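Local coordinates for putative uncharacterized protein (Emericella nidulans, PDB 3PGB) that probably oxidises primary amines, as a copper amine oxidase that carries copper and one topaquinone per subunit and also binds calcium, at residues L109-K114 with G363-D368; S115-Y120 with V376-G381; E190-I195 with I234-M239; A200-D205 with E288-A293. One frame throughout, in Å; residues are numbered along the deposited sequence.

Interaction 1: residues L109-K114 with G363-D368; sequences LHRPNK and GLSLFD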
loop_
_atom_site.group_PDB
_atom_site.type_symbol
_atom_site.label_atom_id
_atom_site.label_comp_id
_atom_site.label_asym_id
_atom_site.label_seq_id
_atom_site.Cartn_x
_atom_site.Cartn_y
_atom_site.Cartn_z
ATOM N N LEU A 109 -30.495 6.855 17.266
ATOM C CA LEU A 109 -29.939 7.203 18.560
ATOM C C LEU A 109 -29.123 8.464 18.400
ATOM O O LEU A 109 -28.273 8.556 17.511
ATOM C CB LEU A 109 -29.037 6.086 19.102
ATOM C CG LEU A 109 -28.361 6.364 20.453
ATOM C CD1 LEU A 109 -29.388 6.383 21.574
ATOM C CD2 LEU A 109 -27.259 5.345 20.750
ATOM N N HIS A 110 -29.385 9.442 19.253
ATOM C CA HIS A 110 -28.486 10.568 19.369
ATOM C C HIS A 110 -27.298 10.060 20.158
ATOM O O HIS A 110 -27.467 9.589 21.277
ATOM C CB HIS A 110 -29.148 11.732 20.095
ATOM C CG HIS A 110 -28.221 12.873 20.361
ATOM N ND1 HIS A 110 -27.869 13.788 19.393
ATOM C CD2 HIS A 110 -27.567 13.244 21.485
ATOM C CE1 HIS A 110 -27.043 14.678 19.911
ATOM N NE2 HIS A 110 -26.845 14.372 21.180
ATOM N N ARG A 111 -26.105 10.129 19.577
ATOM C CA ARG A 111 -24.904 9.670 20.277
ATOM C C ARG A 111 -24.574 10.603 21.426
ATOM O O ARG A 111 -24.606 11.823 21.264
ATOM C CB ARG A 111 -23.712 9.559 19.331
ATOM C CG ARG A 111 -23.685 8.253 18.581
ATOM C CD ARG A 111 -22.704 8.289 17.429
ATOM N NE ARG A 111 -22.903 7.155 16.529
ATOM C CZ ARG A 111 -22.322 7.019 15.340
ATOM N NH1 ARG A 111 -21.483 7.942 14.887
ATOM N NH2 ARG A 111 -22.583 5.949 14.598
ATOM N N PRO A 112 -24.266 10.033 22.597
ATOM C CA PRO A 112 -23.998 10.873 23.752
ATOM C C PRO A 112 -22.683 11.626 23.609
ATOM O O PRO A 112 -21.779 11.179 22.903
ATOM C CB PRO A 112 -23.934 9.874 24.913
ATOM C CG PRO A 112 -23.562 8.600 24.300
ATOM C CD PRO A 112 -24.152 8.601 22.920
ATOM N N ASN A 113 -22.606 12.774 24.268
ATOM C CA ASN A 113 -21.400 13.575 24.285
ATOM C C ASN A 113 -20.250 12.791 24.915
ATOM O O ASN A 113 -20.464 11.968 25.809
ATOM C CB ASN A 113 -21.650 14.875 25.062
ATOM C CG ASN A 113 -22.634 15.803 24.360
ATOM O OD1 ASN A 113 -22.790 15.752 23.137
ATOM N ND2 ASN A 113 -23.300 16.658 25.130
ATOM N N LYS A 114 -19.034 13.044 24.441
ATOM C CA LYS A 114 -17.844 12.384 24.986
ATOM C C LYS A 114 -17.699 12.659 26.485
ATOM O O LYS A 114 -17.268 11.789 27.244
ATOM C CB LYS A 114 -16.594 12.850 24.238
ATOM C CG LYS A 114 -15.309 12.124 24.602
ATOM C CD LYS A 114 -14.126 12.703 23.836
ATOM C CE LYS A 114 -12.809 12.117 24.307
ATOM N NZ LYS A 114 -11.709 12.404 23.342
ATOM N N GLY A 363 -22.673 4.837 8.147
ATOM C CA GLY A 363 -22.546 3.396 8.301
ATOM C C GLY A 363 -21.718 3.033 9.515
ATOM O O GLY A 363 -22.087 3.360 10.635
ATOM N N LEU A 364 -20.582 2.379 9.282
ATOM C CA LEU A 364 -19.786 1.778 10.358
ATOM C C LEU A 364 -18.974 2.816 11.116
ATOM O O LEU A 364 -18.503 3.788 10.537
ATOM C CB LEU A 364 -18.840 0.716 9.781
ATOM C CG LEU A 364 -17.960 -0.106 10.723
ATOM C CD1 LEU A 364 -18.776 -0.807 11.790
ATOM C CD2 LEU A 364 -17.174 -1.116 9.899
ATOM N N SER A 365 -18.804 2.585 12.412
ATOM C CA SER A 365 -17.968 3.432 13.252
ATOM C C SER A 365 -17.443 2.599 14.415
ATOM O O SER A 365 -18.096 1.637 14.828
ATOM C CB SER A 365 -18.795 4.603 13.763
ATOM O OG SER A 365 -17.969 5.622 14.273
ATOM N N LEU A 366 -16.262 2.950 14.920
ATOM C CA LEU A 366 -15.655 2.255 16.064
ATOM C C LEU A 366 -15.488 3.215 17.237
ATOM O O LEU A 366 -15.120 4.375 17.046
ATOM C CB LEU A 366 -14.286 1.673 15.694
ATOM C CG LEU A 366 -14.265 0.438 14.792
ATOM C CD1 LEU A 366 -14.826 0.754 13.419
ATOM C CD2 LEU A 366 -12.848 -0.108 14.671
ATOM N N PHE A 367 -15.748 2.723 18.446
ATOM C CA PHE A 367 -15.606 3.518 19.663
ATOM C C PHE A 367 -14.781 2.787 20.717
ATOM O O PHE A 367 -14.752 1.565 20.767
ATOM C CB PHE A 367 -16.979 3.848 20.247
ATOM C CG PHE A 367 -17.724 4.902 19.487
ATOM C CD1 PHE A 367 -18.578 4.559 18.449
ATOM C CD2 PHE A 367 -17.574 6.242 19.811
ATOM C CE1 PHE A 367 -19.268 5.542 17.747
ATOM C CE2 PHE A 367 -18.259 7.227 19.113
ATOM C CZ PHE A 367 -19.105 6.883 18.086
ATOM N N ASP A 368 -14.124 3.561 21.568
ATOM C CA ASP A 368 -13.356 3.037 22.688
ATOM C C ASP A 368 -12.404 1.924 22.247
ATOM O O ASP A 368 -12.371 0.854 22.851
ATOM C CB ASP A 368 -14.309 2.554 23.793
ATOM C CG ASP A 368 -13.615 2.349 25.146
ATOM O OD1 ASP A 368 -14.186 1.616 25.983
ATOM O OD2 ASP A 368 -12.525 2.914 25.385
HETATM O O HOH W 1 -21.527 5.365 12.255
#

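Interaction 2: residues S115-Y120 with V376-G381; sequences SEAIPY and VLYELG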
loop_
_atom_site.group_PDB
_atom_site.type_symbol
_atom_site.label_atom_id
_atom_site.label_comp_id
_atom_site.label_asym_id
_atom_site.label_seq_id
_atom_site.Cartn_x
_atom_site.Cartn_y
_atom_site.Cartn_z
ATOM N N SER A 115 -18.070 13.868 26.903
ATOM C CA SER A 115 -18.003 14.256 28.311
ATOM C C SER A 115 -18.963 13.438 29.192
ATOM O O SER A 115 -18.725 13.300 30.391
ATOM C CB SER A 115 -18.261 15.763 28.464
ATOM O OG SER A 115 -19.490 16.144 27.857
ATOM N N GLU A 116 -20.035 12.907 28.596
ATOM C CA GLU A 116 -20.933 11.945 29.267
ATOM C C GLU A 116 -20.388 10.520 29.214
ATOM O O GLU A 116 -20.497 9.769 30.185
ATOM C CB GLU A 116 -22.313 11.910 28.601
ATOM C CG GLU A 116 -23.235 13.070 28.888
ATOM C CD GLU A 116 -24.571 12.887 28.185
ATOM O OE1 GLU A 116 -25.502 12.341 28.821
ATOM O OE2 GLU A 116 -24.676 13.249 26.985
ATOM N N ALA A 117 -19.841 10.141 28.059
ATOM C CA ALA A 117 -19.401 8.767 27.822
ATOM C C ALA A 117 -18.159 8.392 28.634
ATOM O O ALA A 117 -18.112 7.320 29.230
ATOM C CB ALA A 117 -19.150 8.553 26.345
ATOM N N ILE A 118 -17.170 9.283 28.674
ATOM C CA ILE A 118 -15.880 8.980 29.304
ATOM C C ILE A 118 -15.996 8.646 30.801
ATOM O O ILE A 118 -15.401 7.667 31.255
ATOM C CB ILE A 118 -14.842 10.119 29.079
ATOM C CG1 ILE A 118 -14.454 10.211 27.598
ATOM C CG2 ILE A 118 -13.597 9.898 29.938
ATOM C CD1 ILE A 118 -13.480 9.142 27.137
ATOM N N PRO A 119 -16.759 9.448 31.572
ATOM C CA PRO A 119 -16.973 9.103 32.990
ATOM C C PRO A 119 -17.753 7.800 33.218
ATOM O O PRO A 119 -17.549 7.143 34.242
ATOM C CB PRO A 119 -17.765 10.302 33.532
ATOM C CG PRO A 119 -17.454 11.424 32.590
ATOM C CD PRO A 119 -17.306 10.780 31.251
ATOM N N TYR A 120 -18.638 7.439 32.284
ATOM C CA TYR A 120 -19.324 6.144 32.345
ATOM C C TYR A 120 -18.367 4.981 32.071
ATOM O O TYR A 120 -18.417 3.968 32.760
ATOM C CB TYR A 120 -20.501 6.085 31.365
ATOM C CG TYR A 120 -21.103 4.699 31.240
ATOM C CD1 TYR A 120 -21.656 4.060 32.344
ATOM C CD2 TYR A 120 -21.105 4.024 30.029
ATOM C CE1 TYR A 120 -22.202 2.787 32.244
ATOM C CE2 TYR A 120 -21.651 2.746 29.918
ATOM C CZ TYR A 120 -22.196 2.135 31.032
ATOM O OH TYR A 120 -22.741 0.874 30.935
ATOM N N VAL A 376 -6.572 4.052 22.992
ATOM C CA VAL A 376 -5.776 4.829 22.034
ATOM C C VAL A 376 -6.665 5.722 21.163
ATOM O O VAL A 376 -6.233 6.788 20.745
ATOM C CB VAL A 376 -4.873 3.932 21.152
ATOM C CG1 VAL A 376 -4.428 2.696 21.927
ATOM C CG2 VAL A 376 -5.566 3.552 19.864
ATOM N N LEU A 377 -7.897 5.287 20.903
ATOM C CA LEU A 377 -8.869 6.070 20.139
ATOM C C LEU A 377 -10.255 5.977 20.773
ATOM O O LEU A 377 -10.799 4.883 20.937
ATOM C CB LEU A 377 -8.940 5.561 18.697
ATOM C CG LEU A 377 -7.724 5.786 17.783
ATOM C CD1 LEU A 377 -7.456 4.572 16.909
ATOM C CD2 LEU A 377 -7.909 7.031 16.927
ATOM N N TYR A 378 -10.820 7.123 21.142
ATOM C CA TYR A 378 -12.198 7.170 21.629
ATOM C C TYR A 378 -13.170 6.860 20.494
ATOM O O TYR A 378 -14.192 6.218 20.711
ATOM C CB TYR A 378 -12.532 8.541 22.251
ATOM C CG TYR A 378 -14.006 8.711 22.573
ATOM C CD1 TYR A 378 -14.562 8.133 23.710
ATOM C CD2 TYR A 378 -14.844 9.424 21.727
ATOM C CE1 TYR A 378 -15.909 8.274 24.003
ATOM C CE2 TYR A 378 -16.195 9.567 22.009
ATOM C CZ TYR A 378 -16.721 8.989 23.147
ATOM O OH TYR A 378 -18.063 9.130 23.423
ATOM N N GLU A 379 -12.840 7.324 19.291
ATOM C CA GLU A 379 -13.729 7.226 18.141
ATOM C C GLU A 379 -12.936 7.199 16.829
ATOM O O GLU A 379 -11.996 7.975 16.652
ATOM C CB GLU A 379 -14.709 8.407 18.133
ATOM C CG GLU A 379 -15.729 8.364 16.986
ATOM C CD GLU A 379 -16.594 9.615 16.892
ATOM O OE1 GLU A 379 -17.547 9.599 16.085
ATOM O OE2 GLU A 379 -16.323 10.614 17.607
ATOM N N LEU A 380 -13.320 6.288 15.934
ATOM C CA LEU A 380 -12.764 6.184 14.582
ATOM C C LEU A 380 -13.918 5.866 13.633
ATOM O O LEU A 380 -14.649 4.909 13.852
ATOM C CB LEU A 380 -11.706 5.078 14.523
ATOM C CG LEU A 380 -10.921 4.830 13.224
ATOM C CD1 LEU A 380 -10.203 6.076 12.727
ATOM C CD2 LEU A 380 -9.909 3.696 13.432
ATOM N N GLY A 381 -14.109 6.665 12.593
ATOM C CA GLY A 381 -15.238 6.415 11.695
ATOM C C GLY A 381 -15.327 7.300 10.475
ATOM O O GLY A 381 -14.864 8.434 10.484
#

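Interaction 3: residues E190-I195 with I234-M239; sequences EWLFKI and IIRWDM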
loop_
_atom_site.group_PDB
_atom_site.type_symbol
_atom_site.label_atom_id
_atom_site.label_comp_id
_atom_site.label_asym_id
_atom_site.label_seq_id
_atom_site.Cartn_x
_atom_site.Cartn_y
_atom_site.Cartn_z
ATOM N N GLU A 190 -44.400 17.354 -14.752
ATOM C CA GLU A 190 -44.847 18.705 -15.108
ATOM C C GLU A 190 -43.758 19.543 -15.767
ATOM O O GLU A 190 -43.998 20.705 -16.112
ATOM C CB GLU A 190 -45.372 19.430 -13.860
ATOM C CG GLU A 190 -46.583 18.761 -13.216
ATOM C CD GLU A 190 -47.747 18.599 -14.186
ATOM O OE1 GLU A 190 -48.073 19.572 -14.902
ATOM O OE2 GLU A 190 -48.324 17.495 -14.243
ATOM N N TRP A 191 -42.573 18.962 -15.956
ATOM C CA TRP A 191 -41.449 19.701 -16.531
ATOM C C TRP A 191 -40.612 18.850 -17.496
ATOM O O TRP A 191 -40.798 18.952 -18.707
ATOM C CB TRP A 191 -40.594 20.302 -15.409
ATOM C CG TRP A 191 -39.592 21.300 -15.870
ATOM C CD1 TRP A 191 -38.240 21.167 -15.843
ATOM C CD2 TRP A 191 -39.860 22.588 -16.432
ATOM N NE1 TRP A 191 -37.643 22.294 -16.350
ATOM C CE2 TRP A 191 -38.614 23.184 -16.718
ATOM C CE3 TRP A 191 -41.032 23.299 -16.721
ATOM C CZ2 TRP A 191 -38.506 24.457 -17.272
ATOM C CZ3 TRP A 191 -40.923 24.561 -17.270
ATOM C CH2 TRP A 191 -39.668 25.128 -17.543
ATOM N N LEU A 192 -39.725 18.004 -16.971
ATOM C CA LEU A 192 -38.745 17.293 -17.805
ATOM C C LEU A 192 -39.373 16.479 -18.930
ATOM O O LEU A 192 -38.966 16.596 -20.082
ATOM C CB LEU A 192 -37.854 16.385 -16.949
ATOM C CG LEU A 192 -36.834 17.100 -16.055
ATOM C CD1 LEU A 192 -36.201 16.123 -15.076
ATOM C CD2 LEU A 192 -35.772 17.799 -16.892
ATOM N N PHE A 193 -40.362 15.662 -18.596
ATOM C CA PHE A 193 -41.042 14.843 -19.599
ATOM C C PHE A 193 -41.826 15.678 -20.608
ATOM O O PHE A 193 -41.942 15.298 -21.771
ATOM C CB PHE A 193 -41.986 13.825 -18.944
ATOM C CG PHE A 193 -41.287 12.718 -18.188
ATOM C CD1 PHE A 193 -40.008 12.284 -18.537
ATOM C CD2 PHE A 193 -41.937 12.077 -17.143
ATOM C CE1 PHE A 193 -39.392 11.256 -17.837
ATOM C CE2 PHE A 193 -41.325 11.039 -16.447
ATOM C CZ PHE A 193 -40.054 10.631 -16.794
ATOM N N LYS A 194 -42.370 16.805 -20.169
ATOM C CA LYS A 194 -43.075 17.692 -21.085
ATOM C C LYS A 194 -42.092 18.332 -22.069
ATOM O O LYS A 194 -42.353 18.372 -23.270
ATOM C CB LYS A 194 -43.896 18.739 -20.314
ATOM C CG LYS A 194 -45.059 18.098 -19.549
ATOM C CD LYS A 194 -46.123 19.091 -19.079
ATOM C CE LYS A 194 -47.397 18.344 -18.650
ATOM N NZ LYS A 194 -48.353 19.205 -17.893
ATOM N N ILE A 195 -40.954 18.795 -21.554
ATOM C CA ILE A 195 -39.888 19.340 -22.395
ATOM C C ILE A 195 -39.329 18.263 -23.327
ATOM O O ILE A 195 -39.049 18.533 -24.498
ATOM C CB ILE A 195 -38.730 19.934 -21.550
ATOM C CG1 ILE A 195 -39.195 21.183 -20.798
ATOM C CG2 ILE A 195 -37.541 20.286 -22.438
ATOM C CD1 ILE A 195 -38.274 21.590 -19.669
ATOM N N ILE A 234 -32.518 28.271 -7.829
ATOM C CA ILE A 234 -32.145 26.860 -7.823
ATOM C C ILE A 234 -32.191 26.349 -9.254
ATOM O O ILE A 234 -33.261 26.308 -9.864
ATOM C CB ILE A 234 -33.082 26.034 -6.928
ATOM C CG1 ILE A 234 -32.773 26.311 -5.449
ATOM C CG2 ILE A 234 -32.931 24.546 -7.221
ATOM C CD1 ILE A 234 -33.908 25.943 -4.507
ATOM N N ILE A 235 -31.030 25.964 -9.785
ATOM C CA ILE A 235 -30.894 25.640 -11.208
ATOM C C ILE A 235 -30.434 24.200 -11.433
ATOM O O ILE A 235 -29.587 23.682 -10.708
ATOM C CB ILE A 235 -29.926 26.636 -11.920
ATOM C CG1 ILE A 235 -30.610 27.998 -12.110
ATOM C CG2 ILE A 235 -29.470 26.097 -13.264
ATOM C CD1 ILE A 235 -29.736 29.051 -12.784
ATOM N N ARG A 236 -31.009 23.580 -12.460
ATOM C CA ARG A 236 -30.743 22.202 -12.842
ATOM C C ARG A 236 -30.011 22.165 -14.175
ATOM O O ARG A 236 -30.261 22.994 -15.042
ATOM C CB ARG A 236 -32.060 21.452 -13.056
ATOM C CG ARG A 236 -32.643 20.722 -11.860
ATOM C CD ARG A 236 -33.294 19.434 -12.331
ATOM N NE ARG A 236 -33.786 18.627 -11.226
ATOM C CZ ARG A 236 -33.845 17.295 -11.218
ATOM N NH1 ARG A 236 -33.431 16.573 -12.260
ATOM N NH2 ARG A 236 -34.313 16.674 -10.140
ATOM N N TRP A 237 -29.120 21.190 -14.328
ATOM C CA TRP A 237 -28.587 20.781 -15.624
ATOM C C TRP A 237 -28.836 19.281 -15.730
ATOM O O TRP A 237 -28.362 18.517 -14.888
ATOM C CB TRP A 237 -27.083 21.044 -15.706
ATOM C CG TRP A 237 -26.687 22.349 -16.340
ATOM C CD1 TRP A 237 -26.162 23.442 -15.714
ATOM C CD2 TRP A 237 -26.747 22.678 -17.733
ATOM N NE1 TRP A 237 -25.902 24.429 -16.623
ATOM C CE2 TRP A 237 -26.250 23.990 -17.871
ATOM C CE3 TRP A 237 -27.182 21.994 -18.876
ATOM C CZ2 TRP A 237 -26.177 24.636 -19.107
ATOM C CZ3 TRP A 237 -27.110 22.639 -20.106
ATOM C CH2 TRP A 237 -26.610 23.945 -20.209
ATOM N N ASP A 238 -29.580 18.857 -16.745
ATOM C CA ASP A 238 -29.915 17.446 -16.912
ATOM C C ASP A 238 -29.480 16.921 -18.270
ATOM O O ASP A 238 -29.264 17.686 -19.209
ATOM C CB ASP A 238 -31.415 17.227 -16.735
ATOM C CG ASP A 238 -31.895 17.593 -15.349
ATOM O OD1 ASP A 238 -31.571 16.861 -14.395
ATOM O OD2 ASP A 238 -32.599 18.611 -15.213
ATOM N N MET A 239 -29.378 15.601 -18.357
ATOM C CA MET A 239 -28.889 14.921 -19.550
ATOM C C MET A 239 -29.772 13.715 -19.842
ATOM O O MET A 239 -30.338 13.121 -18.925
ATOM C CB MET A 239 -27.456 14.462 -19.303
ATOM C CG MET A 239 -26.687 14.025 -20.526
ATOM S SD MET A 239 -25.182 13.168 -20.013
ATOM C CE MET A 239 -24.221 13.262 -21.501
#

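Interaction 4: residues A200-D205 with E288-A293; sequences ADITLD and EEFRKA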
loop_
_atom_site.group_PDB
_atom_site.type_symbol
_atom_site.label_atom_id
_atom_site.label_comp_id
_atom_site.label_asym_id
_atom_site.label_seq_id
_atom_site.Cartn_x
_atom_site.Cartn_y
_atom_site.Cartn_z
ATOM N N ALA A 200 -39.318 14.891 -28.791
ATOM C CA ALA A 200 -39.451 13.438 -28.914
ATOM C C ALA A 200 -39.034 12.956 -30.298
ATOM O O ALA A 200 -38.389 11.914 -30.438
ATOM C CB ALA A 200 -40.868 13.010 -28.630
ATOM N N ASP A 201 -39.415 13.713 -31.323
ATOM C CA ASP A 201 -39.007 13.403 -32.690
ATOM C C ASP A 201 -37.482 13.438 -32.828
ATOM O O ASP A 201 -36.906 12.647 -33.578
ATOM C CB ASP A 201 -39.659 14.373 -33.682
ATOM C CG ASP A 201 -39.191 15.804 -33.493
ATOM O OD1 ASP A 201 -39.154 16.275 -32.331
ATOM O OD2 ASP A 201 -38.860 16.464 -34.504
ATOM N N ILE A 202 -36.842 14.351 -32.100
ATOM C CA ILE A 202 -35.388 14.494 -32.135
ATOM C C ILE A 202 -34.687 13.361 -31.393
ATOM O O ILE A 202 -33.695 12.835 -31.886
ATOM C CB ILE A 202 -34.926 15.851 -31.564
ATOM C CG1 ILE A 202 -35.368 16.984 -32.497
ATOM C CG2 ILE A 202 -33.411 15.870 -31.390
ATOM C CD1 ILE A 202 -35.042 18.368 -31.977
ATOM N N THR A 203 -35.206 12.976 -30.228
ATOM C CA THR A 203 -34.613 11.870 -29.460
ATOM C C THR A 203 -34.821 10.525 -30.151
ATOM O O THR A 203 -34.067 9.586 -29.913
ATOM C CB THR A 203 -35.130 11.799 -27.994
ATOM O OG1 THR A 203 -36.512 11.410 -27.959
ATOM C CG2 THR A 203 -34.942 13.140 -27.295
ATOM N N LEU A 204 -35.842 10.440 -31.002
ATOM C CA LEU A 204 -36.081 9.249 -31.825
ATOM C C LEU A 204 -35.071 9.173 -32.963
ATOM O O LEU A 204 -34.576 8.097 -33.292
ATOM C CB LEU A 204 -37.505 9.258 -32.405
ATOM C CG LEU A 204 -38.577 8.480 -31.638
ATOM C CD1 LEU A 204 -39.968 8.850 -32.140
ATOM C CD2 LEU A 204 -38.333 6.976 -31.767
ATOM N N ASP A 205 -34.781 10.320 -33.569
ATOM C CA ASP A 205 -33.847 10.388 -34.692
ATOM C C ASP A 205 -32.394 10.198 -34.240
ATOM O O ASP A 205 -31.556 9.694 -34.990
ATOM C CB ASP A 205 -33.988 11.730 -35.408
ATOM C CG ASP A 205 -33.306 11.742 -36.759
ATOM O OD1 ASP A 205 -33.652 10.882 -37.594
ATOM O OD2 ASP A 205 -32.436 12.611 -36.988
ATOM N N GLU A 288 -36.895 26.205 -29.680
ATOM C CA GLU A 288 -37.104 26.570 -31.086
ATOM C C GLU A 288 -35.763 26.653 -31.812
ATOM O O GLU A 288 -35.608 26.112 -32.903
ATOM C CB GLU A 288 -37.847 27.913 -31.193
ATOM C CG GLU A 288 -38.284 28.310 -32.620
ATOM C CD GLU A 288 -38.047 29.802 -32.938
ATOM O OE1 GLU A 288 -39.037 30.570 -33.047
ATOM O OE2 GLU A 288 -36.862 30.203 -33.078
ATOM N N GLU A 289 -34.797 27.327 -31.192
ATOM C CA GLU A 289 -33.454 27.479 -31.764
ATOM C C GLU A 289 -32.722 26.148 -31.952
ATOM O O GLU A 289 -32.025 25.960 -32.949
ATOM C CB GLU A 289 -32.605 28.407 -30.893
ATOM C CG GLU A 289 -33.029 29.867 -30.942
ATOM C CD GLU A 289 -32.223 30.740 -29.995
ATOM O OE1 GLU A 289 -31.740 31.807 -30.439
ATOM O OE2 GLU A 289 -32.061 30.362 -28.816
ATOM N N PHE A 290 -32.874 25.237 -30.995
ATOM C CA PHE A 290 -32.291 23.898 -31.101
ATOM C C PHE A 290 -32.970 23.078 -32.193
ATOM O O PHE A 290 -32.298 22.438 -33.000
ATOM C CB PHE A 290 -32.387 23.152 -29.767
ATOM C CG PHE A 290 -31.878 21.737 -29.828
ATOM C CD1 PHE A 290 -32.734 20.665 -29.614
ATOM C CD2 PHE A 290 -30.540 21.478 -30.109
ATOM C CE1 PHE A 290 -32.268 19.365 -29.672
ATOM C CE2 PHE A 290 -30.065 20.175 -30.171
ATOM C CZ PHE A 290 -30.932 19.118 -29.951
ATOM N N ARG A 291 -34.298 23.099 -32.211
ATOM C CA ARG A 291 -35.064 22.341 -33.204
ATOM C C ARG A 291 -34.735 22.771 -34.631
ATOM O O ARG A 291 -34.568 21.924 -35.509
ATOM C CB ARG A 291 -36.573 22.471 -32.963
ATOM C CG ARG A 291 -37.068 21.815 -31.680
ATOM C CD ARG A 291 -38.588 21.632 -31.671
ATOM N NE ARG A 291 -38.957 20.329 -32.225
ATOM C CZ ARG A 291 -39.285 20.089 -33.494
ATOM N NH1 ARG A 291 -39.333 21.066 -34.403
ATOM N NH2 ARG A 291 -39.584 18.851 -33.860
ATOM N N LYS A 292 -34.645 24.081 -34.859
ATOM C CA LYS A 292 -34.284 24.614 -36.179
ATOM C C LYS A 292 -32.868 24.193 -36.570
ATOM O O LYS A 292 -32.619 23.836 -37.718
ATOM C CB LYS A 292 -34.405 26.144 -36.216
ATOM N N ALA A 293 -31.950 24.229 -35.608
ATOM C CA ALA A 293 -30.569 23.834 -35.850
ATOM C C ALA A 293 -30.456 22.342 -36.148
ATOM O O ALA A 293 -29.778 21.954 -37.098
ATOM C CB ALA A 293 -29.694 24.203 -34.664
#

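Interaction 1: residues L109-K114 with G363-D368
CE1 of Phe367 lies over one face of the Arg111 guanidinium, 4.1 Å above its plane and over its centre; the two planes stand 74° apart, so this is no parallel stack. At its edge, in plane, Arg111 NH2 donates to a water at 2.6 Å, which in turn donates to the carbonyl O of Gly363, also at 2.6 Å. Arg111 CD lies 3.9 Å from Phe367 CZ, approaching the ring at a slant, while Ser365 CB sits 4.1 Å from Arg111 NH2. The side chain gets there extended from CG to NE, with CG anti to the carbonyl carbon (chi1 -84°). Trp68 stacks on Phe367, whose strand 363-371 pairs with strand 352-359. The contact thus joins the loop between strand 102-110 and helix 114-122 to strand 363-371 of the enzyme domain. No direct hydrogen bond crosses it: one face of the cation rests against an aromatic side chain, while an in-plane N-H at its edge is satisfied by water.

Interaction 2: residues S115-Y120 with V376-G381
Ala117 and Ile118 of helix 114-122 pack on Tyr378, at a corner of strand 374-389 in the copper amine oxidase enzyme domain. The apolar contacts all converge on that tyrosine. Ile118 reaches it with its end, CD1, which lies 3.7 Å from Tyr378 CD1 and meets the ring obliquely. Ala117 comes instead to the ring edge, near its plane, with CB 4.0 Å from Tyr378 CE1. With CG anti to the backbone N (chi1 171°), the ring of Tyr378 continues toward the helix. Polar bonding is left to neighbours: the Tyr378 hydroxyl is hydrogen-bonded to Trp68 NE1, and the backbone of Tyr378 bonds to Asp368 and Asp541. The side chains of Asp541 and Asp543, both calcium ligands, are each about 4 Å from that of Tyr378, and the calcium is about 6 Å from the Tyr378 side chain, so the helix packs against a residue beside the metal site. At the ring's outer end, Ala117 CB approaches Tyr378 OH to 3.2 Å.

Interaction 3: residues E190-I195 with I234-M239
Leu192 alone carries the helix side of this contact, its two methyls divided between Arg236 and Asp238 of the strand. Along helix 190-195, Glu190 comes first and takes a salt bridge from Lys194 one turn on, Lys194 NZ standing 3.0 Å from Glu190 OE1 and 42° out of the carboxylate plane. Trp191 follows; Ile195 CD1 lies 3.3 Å above one face of its indole, offset toward the rim, and its NE1 bonds to Ser262 OG of strand 255-263. The side chain of Leu192 starts out toward the strand, and with CG anti to the carbonyl carbon (chi1 -71°) its methyls are set against Arg236 and Asp238. Its CD1 is 4.0 Å from Arg236 NH1, and its CD2 is 3.7 Å from Asp238 OD2; the leucine crosses both side chains at about a right angle. Those two are already paired with each other: Arg236 NH1 gives Asp238 OD1 a 2.8 Å hydrogen bond within a salt bridge, on the syn side but tilted out of the carboxylate plane, and bent, with an angle of 140° at the hydrogen. Leu192 thus lies against a charge pair internal to the strand. Beyond it, Ile195 turns to Leu274 and Trp277 of strand 273-279. This is an alpha+beta arrangement, with helix 186-198 packed on one face of a five-stranded antiparallel sheet, consistent with the small N-terminal domains of copper amine oxidases.

Interaction 4: residues A200-D205 with E288-A293
Ile202 and Phe290 form the close apolar side of this helix pair: Ile202 CD1 lies 3.7 Å from Phe290 CE1, obliquely to the ring, and 4.0 Å from Arg291 CG. Both residues are buried, and Phe290 is also flanked by Tyr284, edge-to-face, and by Trp277. The backbones stay apart, the axes of helices 200-205 and 288-293 approaching to 11.4 Å at a crossing angle of 40°, so side chains alone bridge the gap. Toward the partly exposed side, packing gives way to charge. Arg291, bent at chi3 (91°), brings its guanidinium to Asp201, where Arg291 NH2 donates to Asp201 OD1 at 3.0 Å, in the guanidinium plane, with an angle of 160°. Asp201 OD2 lies 2.6 Å from the same Arg291 NH2. Arg291 NE makes a weak bond to Ser198 O, and Asp201 OD2 accepts a weak one from Trp295 NE1. One guanidinium nitrogen thus lies close to both carboxylate oxygens, a one-nitrogen salt bridge that its partly exposed setting would probably weaken.

Overall arrangement
Two pairs of contacts lie in different parts of the chain. Interactions 1 and 2 have centres about 8 Å apart and touch: their first segments run from strand 102-110 into helix 114-122, and their second lie on neighbouring strands 363-371 and 374-389. Interactions 3 and 4, centres about 16 Å apart, use consecutive helices 186-198 and 200-207, reaching strand 235-242 and helix 287-294. Within each pair the segments alternate along the chain, and the second pair is nested inside the loops closed by the first. Centres of interactions 1 and 4 are about 54 Å apart. The first pair thus ties an early region to the enzyme domain; the second lies within a peripheral part of the subunit.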